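Local coordinates for uncharacterized protein YPL067C (Saccharomyces cerevisiae, PDB 5KCI), which is of unknown function but is a cytoplasmic yeast protein, HTC1, probably related to the histidine triad proteins and possibly linked to amyloid toxicity, at residues 77-82 with 127-132; 89-94 with 103-108; 150-155 with 166-171. One frame throughout, in Å; residues are numbered along the deposited sequence.

Contact 1 (77-82 with 127-132)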
loop_
_atom_site.group_PDB
_atom_site.type_symbol
_atom_site.label_atom_id
_atom_site.label_comp_id
_atom_site.label_asym_id
_atom_site.label_seq_id
_atom_site.Cartn_x
_atom_site.Cartn_y
_atom_site.Cartn_z
ATOM N N ALA A 77 20.792 9.225 -3.410
ATOM C CA ALA A 77 19.907 10.380 -3.522
ATOM C C ALA A 77 18.699 10.128 -4.422
ATOM O O ALA A 77 17.936 11.063 -4.691
ATOM C CB ALA A 77 20.675 11.580 -4.067
ATOM N N ALA A 78 18.521 8.906 -4.903
ATOM C CA ALA A 78 17.418 8.621 -5.812
ATOM C C ALA A 78 16.078 9.023 -5.195
ATOM O O ALA A 78 15.816 8.763 -4.018
ATOM C CB ALA A 78 17.430 7.138 -6.169
ATOM N N LYS A 79 15.237 9.682 -5.998
ATOM C CA LYS A 79 13.883 10.038 -5.583
ATOM C C LYS A 79 13.020 8.789 -5.433
ATOM O O LYS A 79 13.175 7.826 -6.180
ATOM C CB LYS A 79 13.233 10.980 -6.611
ATOM C CG LYS A 79 13.563 12.472 -6.461
ATOM C CD LYS A 79 13.083 13.293 -7.681
ATOM C CE LYS A 79 11.574 13.515 -7.697
ATOM N NZ LYS A 79 11.089 14.127 -9.000
ATOM N N ALA A 80 12.111 8.816 -4.458
ATOM C CA ALA A 80 11.157 7.738 -4.266
ATOM C C ALA A 80 10.456 7.474 -5.588
ATOM O O ALA A 80 10.162 8.411 -6.328
ATOM C CB ALA A 80 10.140 8.121 -3.198
ATOM N N PHE A 81 10.290 6.198 -5.927
ATOM C CA PHE A 81 9.566 5.740 -7.115
ATOM C C PHE A 81 10.282 6.062 -8.430
ATOM O O PHE A 81 9.726 5.771 -9.510
ATOM C CB PHE A 81 8.142 6.319 -7.159
ATOM C CG PHE A 81 7.368 6.082 -5.901
ATOM C CD1 PHE A 81 7.269 4.800 -5.362
ATOM C CD2 PHE A 81 6.763 7.139 -5.237
ATOM C CE1 PHE A 81 6.576 4.575 -4.187
ATOM C CE2 PHE A 81 6.074 6.924 -4.068
ATOM C CZ PHE A 81 5.982 5.645 -3.533
ATOM N N SER A 82 11.502 6.619 -8.387
ATOM C CA SER A 82 12.237 6.978 -9.594
ATOM C C SER A 82 12.755 5.768 -10.343
ATOM O O SER A 82 13.160 5.907 -11.497
ATOM C CB SER A 82 13.441 7.856 -9.257
ATOM O OG SER A 82 14.354 7.085 -8.509
ATOM N N ARG A 127 2.764 13.769 0.203
ATOM C CA ARG A 127 1.492 13.292 -0.346
ATOM C C ARG A 127 1.405 13.539 -1.848
ATOM O O ARG A 127 0.866 12.700 -2.588
ATOM C CB ARG A 127 0.311 13.963 0.360
ATOM C CG ARG A 127 0.131 13.497 1.803
ATOM C CD ARG A 127 -0.911 14.289 2.586
ATOM N NE ARG A 127 -1.011 13.742 3.945
ATOM C CZ ARG A 127 -1.820 14.183 4.902
ATOM N NH1 ARG A 127 -2.628 15.215 4.689
ATOM N NH2 ARG A 127 -1.802 13.588 6.090
ATOM N N ALA A 128 1.889 14.695 -2.306
ATOM C CA ALA A 128 1.837 15.020 -3.726
ATOM C C ALA A 128 2.638 14.012 -4.535
ATOM O O ALA A 128 2.214 13.611 -5.628
ATOM C CB ALA A 128 2.364 16.443 -3.971
ATOM N N ARG A 129 3.802 13.599 -4.016
ATOM C CA ARG A 129 4.617 12.598 -4.704
ATOM C C ARG A 129 3.905 11.256 -4.801
ATOM O O ARG A 129 3.899 10.619 -5.871
ATOM C CB ARG A 129 5.954 12.416 -3.993
ATOM C CG ARG A 129 6.907 11.439 -4.681
ATOM C CD ARG A 129 7.421 11.975 -6.014
ATOM N NE ARG A 129 8.393 11.068 -6.626
ATOM C CZ ARG A 129 8.816 11.146 -7.883
ATOM N NH1 ARG A 129 8.343 12.078 -8.704
ATOM N NH2 ARG A 129 9.700 10.269 -8.338
ATOM N N MET A 130 3.309 10.795 -3.692
ATOM C CA MET A 130 2.555 9.544 -3.754
ATOM C C MET A 130 1.430 9.643 -4.776
ATOM O O MET A 130 1.203 8.721 -5.584
ATOM C CB MET A 130 1.984 9.211 -2.375
ATOM C CG MET A 130 1.151 7.938 -2.362
ATOM S SD MET A 130 2.083 6.463 -2.839
ATOM C CE MET A 130 3.115 6.404 -1.406
ATOM N N ASN A 131 0.692 10.745 -4.731
ATOM C CA ASN A 131 -0.410 10.929 -5.671
ATOM C C ASN A 131 0.071 10.883 -7.116
ATOM O O ASN A 131 -0.540 10.211 -7.964
ATOM C CB ASN A 131 -1.142 12.236 -5.352
ATOM C CG ASN A 131 -2.076 12.095 -4.167
ATOM O OD1 ASN A 131 -2.643 11.026 -3.929
ATOM N ND2 ASN A 131 -2.284 13.184 -3.455
ATOM N N ALA A 132 1.161 11.588 -7.424
ATOM C CA ALA A 132 1.693 11.587 -8.781
ATOM C C ALA A 132 2.087 10.186 -9.216
ATOM O O ALA A 132 1.841 9.784 -10.375
ATOM C CB ALA A 132 2.892 12.523 -8.868
#
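R129 reaches out from helix 120-135 and grips the backbone carbonyl of A80 side-on, with two nitrogens on one oxygen. NH2 of R129 donates to O of A80 over 2.8 Å, nearly along the C=O axis. The second bond, from NE of R129 to O of A80, is longer at 3.2 Å and less straight, its donor tilted from the carbonyl plane. Both bonds lie close to the guanidinium plane. Over one face of this flat group lies K79, whose chain crosses that of R129 at about a right angle. A bend at chi3 (75°) brings K79 CE over the centre of the guanidinium, 3.5 Å above its plane.

Next to this polar grip is an apolar one. M130 CE meets F81 CZ at 3.6 Å, at the ring edge, and its sulfur stands obliquely to the ring in a Met-aromatic contact. Beyond this pair, F81 stacks with F133, and F81 and M130 both touch L107 of the sheet.

A type II turn from K79 to S82 presents these groups. S82 OG donates to K79 O at 2.7 Å, on a lone pair, and S82 N binds the same oxygen. The carbonyl of A80, in the central peptide of the turn, is left pointing to the helix.

K79 NZ and R129 NH1 are like charges only 3.4 Å apart, with no bond between them. R129 NH1 bonds to O of the C-terminal A199, and K79 NZ does so weakly, which suggests that the chain terminus offsets their repulsion.

Contact 2 (89-94 with 103-108); sequences VRANDF and VHLVLW
The carbonyl oxygen of H104 takes two donors: N of N92, at 3.0 Å from H104 O, and a water that also donates to the carbonyl of N92. The water thus bridges the two segments just where strand 87-91 gives way to loop. Further into the strands, R90 and V106 form a hydrogen-bonded antiparallel pair, R90 N donating to V106 O over 2.9 Å and V106 N to R90 O over 2.8 Å. The flanking pairs, V89 with L107 and A91 with L105, are non-hydrogen-bonded.

N92 carries the side-chain part of the contact. With CG anti to the backbone N (chi1 -167°), its amide runs beside the H104 side chain and points the same way. CB of N92 sits over the imidazole face, 4.0 Å from the H104 ring centroid, as a CH-pi contact. The ND2 atom of N92 is 3.1 Å above the same H104 ring, displaced toward its rim, and the amide is turned 62° from the ring plane. V106 CG2 packs against this amide too, 3.8 Å from N92 ND2. The other end of the amide is used within the loop: N92 OD1 accepts from F94 N at 2.8 Å, an Asx turn. H104 itself is pinned at both ring nitrogens, NE2 bonding to H168 ND1 and ND1 to Y96 N.

On the face bearing V89 and L107, CG2 of V89 touches CD1 of L105.

The two strands form a beta hairpin at one margin of the four-stranded sheet. L191 of helix 180-193 packs on V89 and A91, L64 of helix 56-64 meets R90 and W108, and strand 165-172 pairs with the other edge of strand 102-109.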
loop_
_atom_site.group_PDB
_atom_site.type_symbol
_atom_site.label_atom_id
_atom_site.label_comp_id
_atom_site.label_asym_id
_atom_site.label_seq_id
_atom_site.Cartn_x
_atom_site.Cartn_y
_atom_site.Cartn_z
ATOM N N VAL A 89 5.072 -3.726 -4.893
ATOM C CA VAL A 89 3.649 -3.813 -4.582
ATOM C C VAL A 89 3.306 -5.277 -4.329
ATOM O O VAL A 89 3.716 -6.167 -5.087
ATOM C CB VAL A 89 2.785 -3.182 -5.692
ATOM C CG1 VAL A 89 3.005 -3.859 -7.001
ATOM C CG2 VAL A 89 1.315 -3.237 -5.311
ATOM N N ARG A 90 2.586 -5.530 -3.233
ATOM C CA ARG A 90 2.164 -6.863 -2.837
ATOM C C ARG A 90 0.692 -6.840 -2.474
ATOM O O ARG A 90 0.154 -5.800 -2.102
ATOM C CB ARG A 90 2.961 -7.371 -1.624
ATOM C CG ARG A 90 4.448 -7.518 -1.858
ATOM C CD ARG A 90 4.759 -8.772 -2.634
ATOM N NE ARG A 90 6.191 -9.008 -2.811
ATOM C CZ ARG A 90 6.942 -8.444 -3.752
ATOM N NH1 ARG A 90 6.415 -7.588 -4.607
ATOM N NH2 ARG A 90 8.234 -8.730 -3.827
ATOM N N ALA A 91 0.021 -7.979 -2.638
ATOM C CA ALA A 91 -1.306 -8.127 -2.058
ATOM C C ALA A 91 -1.184 -8.234 -0.542
ATOM O O ALA A 91 -0.272 -8.885 -0.032
ATOM C CB ALA A 91 -2.006 -9.366 -2.634
ATOM N N ASN A 92 -2.068 -7.545 0.183
ATOM C CA ASN A 92 -2.100 -7.676 1.638
ATOM C C ASN A 92 -2.612 -9.065 1.994
ATOM O O ASN A 92 -3.709 -9.456 1.577
ATOM C CB ASN A 92 -2.976 -6.601 2.288
ATOM C CG ASN A 92 -2.768 -6.513 3.808
ATOM O OD1 ASN A 92 -2.563 -7.529 4.479
ATOM N ND2 ASN A 92 -2.829 -5.302 4.350
ATOM N N ASP A 93 -1.821 -9.818 2.773
ATOM C CA ASP A 93 -2.232 -11.169 3.153
ATOM C C ASP A 93 -3.404 -11.170 4.126
ATOM O O ASP A 93 -4.129 -12.170 4.213
ATOM C CB ASP A 93 -1.055 -11.933 3.785
ATOM C CG ASP A 93 -0.046 -12.414 2.757
ATOM O OD1 ASP A 93 -0.460 -12.763 1.632
ATOM O OD2 ASP A 93 1.165 -12.438 3.082
ATOM N N PHE A 94 -3.590 -10.086 4.869
ATOM C CA PHE A 94 -4.587 -10.001 5.927
ATOM C C PHE A 94 -5.356 -8.710 5.733
ATOM O O PHE A 94 -5.290 -7.786 6.545
ATOM C CB PHE A 94 -3.918 -10.099 7.300
ATOM C CG PHE A 94 -3.152 -11.386 7.481
ATOM C CD1 PHE A 94 -3.810 -12.564 7.810
ATOM C CD2 PHE A 94 -1.788 -11.426 7.271
ATOM C CE1 PHE A 94 -3.113 -13.748 7.957
ATOM C CE2 PHE A 94 -1.083 -12.613 7.413
ATOM C CZ PHE A 94 -1.743 -13.767 7.759
ATOM N N VAL A 103 -9.888 -4.177 -3.273
ATOM C CA VAL A 103 -8.674 -4.966 -3.240
ATOM C C VAL A 103 -7.684 -4.184 -2.399
ATOM O O VAL A 103 -7.514 -2.983 -2.615
ATOM C CB VAL A 103 -8.139 -5.191 -4.658
ATOM C CG1 VAL A 103 -6.829 -5.881 -4.648
ATOM C CG2 VAL A 103 -9.158 -6.027 -5.465
ATOM N N HIS A 104 -7.054 -4.856 -1.444
ATOM C CA HIS A 104 -6.167 -4.192 -0.481
ATOM C C HIS A 104 -4.733 -4.564 -0.829
ATOM O O HIS A 104 -4.309 -5.707 -0.600
ATOM C CB HIS A 104 -6.538 -4.655 0.922
ATOM C CG HIS A 104 -5.824 -3.942 2.008
ATOM N ND1 HIS A 104 -6.234 -4.017 3.318
ATOM C CD2 HIS A 104 -4.734 -3.138 1.994
ATOM C CE1 HIS A 104 -5.415 -3.309 4.076
ATOM N NE2 HIS A 104 -4.489 -2.770 3.299
ATOM N N LEU A 105 -3.992 -3.620 -1.382
ATOM C CA LEU A 105 -2.590 -3.826 -1.728
ATOM C C LEU A 105 -1.715 -3.055 -0.759
ATOM O O LEU A 105 -2.186 -2.164 -0.062
ATOM C CB LEU A 105 -2.274 -3.364 -3.155
ATOM C CG LEU A 105 -3.173 -3.898 -4.267
ATOM C CD1 LEU A 105 -2.728 -3.333 -5.612
ATOM C CD2 LEU A 105 -3.139 -5.424 -4.291
ATOM N N VAL A 106 -0.433 -3.416 -0.741
ATOM C CA VAL A 106 0.584 -2.734 0.055
ATOM C C VAL A 106 1.701 -2.349 -0.889
ATOM O O VAL A 106 2.195 -3.188 -1.646
ATOM C CB VAL A 106 1.124 -3.604 1.199
ATOM C CG1 VAL A 106 2.186 -2.795 2.024
ATOM C CG2 VAL A 106 -0.012 -4.071 2.089
ATOM N N LEU A 107 2.081 -1.085 -0.846
ATOM C CA LEU A 107 3.171 -0.521 -1.613
ATOM C C LEU A 107 4.326 -0.174 -0.679
ATOM O O LEU A 107 4.242 0.790 0.079
ATOM C CB LEU A 107 2.700 0.744 -2.327
ATOM C CG LEU A 107 3.745 1.597 -3.025
ATOM C CD1 LEU A 107 4.404 0.831 -4.164
ATOM C CD2 LEU A 107 3.063 2.882 -3.561
ATOM N N TRP A 108 5.401 -0.929 -0.795
ATOM C CA TRP A 108 6.630 -0.746 -0.029
ATOM C C TRP A 108 7.578 0.166 -0.797
ATOM O O TRP A 108 7.714 0.058 -2.025
ATOM C CB TRP A 108 7.296 -2.099 0.225
ATOM C CG TRP A 108 6.464 -3.026 1.004
ATOM C CD1 TRP A 108 5.578 -3.952 0.515
ATOM C CD2 TRP A 108 6.400 -3.108 2.421
ATOM N NE1 TRP A 108 4.983 -4.629 1.565
ATOM C CE2 TRP A 108 5.481 -4.129 2.743
ATOM C CE3 TRP A 108 7.056 -2.432 3.463
ATOM C CZ2 TRP A 108 5.187 -4.468 4.067
ATOM C CZ3 TRP A 108 6.762 -2.773 4.762
ATOM C CH2 TRP A 108 5.837 -3.766 5.060
HETATM O O HOH W 1 -5.442 -8.714 -0.620
#

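Contact 3 (150-155 with 166-171); sequences AWFVNY and HAHVLL. With SO4 (sulfate ion), chain D.
F152 lays its ring over the beta carbon of H168, with CB of H168 3.5 Å from the F152 centroid, a CH-pi contact. The F152 and H168 rings are nearly parallel (10°) but so displaced that little of one ring lies over the other. Chi1 of F152 (58°) puts CG between the backbone N and the carbonyl carbon, and the ring's edge meets L170, CE1 of F152 lying 4.1 Å from L170 CD1. An alanine in place of F152 would probably open a gap beside CB of H168 and CD1 of L170, leaving the imidazole less firmly seated. L31 and L34 also touch F152. The opposite face of the sheet carries W151 and V169; further along, CG2 of V153 packs on CB of A167 at 3.8 Å.

The strands run antiparallel, with A150-L170 and F152-H168 as hydrogen-bonded pairs and W151-V169 as the non-hydrogen-bonded pair between them. H168 N donates to F152 O over 2.8 Å. Strand 165-172 bears H166 and H168 with one residue between them, consistent with the H-x-H-x-H pattern of histidine triad proteins, though L170 takes the third place.

Beyond the last paired residues the contact becomes polar, around a sulfate that probably came from the crystallisation liquor. H168 NE2 donates to sulfate O2 at 2.8 Å in a nearly straight bond (172°). From the same strand H166 NE2 reaches sulfate O1 at 2.7 Å, while N154 ND2, across the contact, binds sulfate O4 at 3.0 Å and also O2. The sulfate sulfur lies in the plane of both imidazoles, at their edges. A water joins N154 N, the carbonyl of H166 and sulfate O2, and S160 N is a further donor to the anion.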
loop_
_atom_site.group_PDB
_atom_site.type_symbol
_atom_site.label_atom_id
_atom_site.label_comp_id
_atom_site.label_asym_id
_atom_site.label_seq_id
_atom_site.Cartn_x
_atom_site.Cartn_y
_atom_site.Cartn_z
ATOM N N ALA A 150 -7.589 4.605 -3.785
ATOM C CA ALA A 150 -7.346 5.386 -2.581
ATOM C C ALA A 150 -6.109 4.841 -1.898
ATOM O O ALA A 150 -5.686 3.717 -2.153
ATOM C CB ALA A 150 -8.532 5.328 -1.603
ATOM N N TRP A 151 -5.554 5.632 -0.985
ATOM C CA TRP A 151 -4.371 5.155 -0.289
ATOM C C TRP A 151 -4.276 5.839 1.064
ATOM O O TRP A 151 -4.824 6.925 1.273
ATOM C CB TRP A 151 -3.083 5.389 -1.101
ATOM C CG TRP A 151 -2.694 6.821 -1.291
ATOM C CD1 TRP A 151 -3.071 7.653 -2.315
ATOM C CD2 TRP A 151 -1.820 7.605 -0.444
ATOM N NE1 TRP A 151 -2.502 8.895 -2.149
ATOM C CE2 TRP A 151 -1.730 8.890 -1.016
ATOM C CE3 TRP A 151 -1.126 7.337 0.734
ATOM C CZ2 TRP A 151 -0.957 9.924 -0.449
ATOM C CZ3 TRP A 151 -0.349 8.377 1.306
ATOM C CH2 TRP A 151 -0.279 9.642 0.708
ATOM N N PHE A 152 -3.591 5.156 1.986
ATOM C CA PHE A 152 -3.304 5.744 3.280
ATOM C C PHE A 152 -2.055 5.104 3.842
ATOM O O PHE A 152 -1.679 3.988 3.487
ATOM C CB PHE A 152 -4.434 5.564 4.291
ATOM C CG PHE A 152 -4.801 4.125 4.550
ATOM C CD1 PHE A 152 -5.665 3.428 3.694
ATOM C CD2 PHE A 152 -4.333 3.475 5.672
ATOM C CE1 PHE A 152 -5.987 2.119 3.950
ATOM C CE2 PHE A 152 -4.652 2.158 5.932
ATOM C CZ PHE A 152 -5.486 1.474 5.087
ATOM N N VAL A 153 -1.443 5.828 4.770
ATOM C CA VAL A 153 -0.298 5.329 5.498
ATOM C C VAL A 153 -0.672 5.330 6.973
ATOM O O VAL A 153 -1.033 6.376 7.520
ATOM C CB VAL A 153 0.946 6.202 5.257
ATOM C CG1 VAL A 153 2.060 5.757 6.158
ATOM C CG2 VAL A 153 1.357 6.095 3.787
ATOM N N ASN A 154 -0.577 4.174 7.607
ATOM C CA ASN A 154 -0.921 4.071 9.013
ATOM C C ASN A 154 0.036 4.894 9.868
ATOM O O ASN A 154 1.243 4.955 9.612
ATOM C CB ASN A 154 -0.895 2.625 9.467
ATOM C CG ASN A 154 -2.226 1.917 9.236
ATOM O OD1 ASN A 154 -3.265 2.558 9.137
ATOM N ND2 ASN A 154 -2.196 0.610 9.230
ATOM N N TYR A 155 -0.532 5.557 10.858
ATOM C CA TYR A 155 0.248 6.385 11.781
ATOM C C TYR A 155 1.184 5.519 12.600
ATOM O O TYR A 155 0.995 4.305 12.721
ATOM C CB TYR A 155 -0.665 7.142 12.736
ATOM C CG TYR A 155 -1.733 7.981 12.057
ATOM C CD1 TYR A 155 -1.400 9.112 11.370
ATOM C CD2 TYR A 155 -3.091 7.643 12.154
ATOM C CE1 TYR A 155 -2.341 9.914 10.763
ATOM C CE2 TYR A 155 -4.050 8.440 11.547
ATOM C CZ TYR A 155 -3.670 9.577 10.848
ATOM O OH TYR A 155 -4.575 10.407 10.229
ATOM N N HIS A 166 5.575 1.878 3.998
ATOM C CA HIS A 166 4.567 1.181 3.218
ATOM C C HIS A 166 3.254 1.935 3.288
ATOM O O HIS A 166 2.886 2.477 4.340
ATOM C CB HIS A 166 4.348 -0.259 3.675
ATOM C CG HIS A 166 4.148 -0.417 5.150
ATOM N ND1 HIS A 166 5.156 -0.197 6.063
ATOM C CD2 HIS A 166 3.070 -0.815 5.868
ATOM C CE1 HIS A 166 4.698 -0.415 7.285
ATOM N NE2 HIS A 166 3.434 -0.797 7.191
ATOM N N ALA A 167 2.593 1.987 2.132
ATOM C CA ALA A 167 1.291 2.595 1.966
ATOM C C ALA A 167 0.284 1.507 1.640
ATOM O O ALA A 167 0.591 0.545 0.934
ATOM C CB ALA A 167 1.289 3.651 0.842
ATOM N N HIS A 168 -0.907 1.663 2.174
ATOM C CA HIS A 168 -2.038 0.825 1.818
ATOM C C HIS A 168 -2.706 1.437 0.590
ATOM O O HIS A 168 -3.083 2.609 0.606
ATOM C CB HIS A 168 -2.985 0.702 3.003
ATOM C CG HIS A 168 -2.351 0.054 4.187
ATOM N ND1 HIS A 168 -2.417 -1.299 4.402
ATOM C CD2 HIS A 168 -1.560 0.557 5.172
ATOM C CE1 HIS A 168 -1.736 -1.608 5.496
ATOM N NE2 HIS A 168 -1.209 -0.499 5.983
ATOM N N VAL A 169 -2.779 0.666 -0.489
ATOM C CA VAL A 169 -3.321 1.127 -1.760
ATOM C C VAL A 169 -4.545 0.281 -2.021
ATOM O O VAL A 169 -4.428 -0.942 -2.130
ATOM C CB VAL A 169 -2.325 0.974 -2.913
ATOM C CG1 VAL A 169 -2.938 1.349 -4.225
ATOM C CG2 VAL A 169 -1.055 1.817 -2.681
ATOM N N LEU A 170 -5.699 0.923 -2.089
ATOM C CA LEU A 170 -6.985 0.273 -2.266
ATOM C C LEU A 170 -7.474 0.532 -3.674
ATOM O O LEU A 170 -7.460 1.676 -4.132
ATOM C CB LEU A 170 -8.021 0.817 -1.277
ATOM C CG LEU A 170 -7.592 0.807 0.197
ATOM C CD1 LEU A 170 -8.760 1.251 1.060
ATOM C CD2 LEU A 170 -7.123 -0.538 0.647
ATOM N N LEU A 171 -7.968 -0.537 -4.321
ATOM C CA LEU A 171 -8.495 -0.455 -5.672
ATOM C C LEU A 171 -9.915 -0.973 -5.627
ATOM O O LEU A 171 -10.136 -2.066 -5.105
ATOM C CB LEU A 171 -7.694 -1.320 -6.642
ATOM C CG LEU A 171 -6.191 -1.081 -6.719
ATOM C CD1 LEU A 171 -5.591 -1.968 -7.780
ATOM C CD2 LEU A 171 -5.912 0.378 -6.976
HETATM S S SO4 D . 0.695 -1.515 8.938
HETATM O O1 SO4 D . 2.091 -1.836 9.315
HETATM O O2 SO4 D . 0.568 -0.308 8.143
HETATM O O3 SO4 D . 0.130 -2.631 8.149
HETATM O O4 SO4 D . -0.102 -1.352 10.149
HETATM O O HOH W 2 1.139 2.071 6.505
#

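From the N terminus, the chain first enters contact 1 at the loop 77-82, then passes through strand 87-91, turns and returns as strand 102-109, closing the hairpin of contact 2. Helix 120-135 follows and completes contact 1, so contact 2 is nested inside that longer loop. Contact 3 comes later, in series with both, and closes the loop between strands 149-152 and 165-172. Strand 165-172 lies next to strand 102-109, which makes contacts 2 and 3 parts of one antiparallel sheet. Helix 120-135 ties contact 1 to that sheet: M130 packs on W151 and A167 of contact 3, and N131 OD1 bonds to W151 NE1.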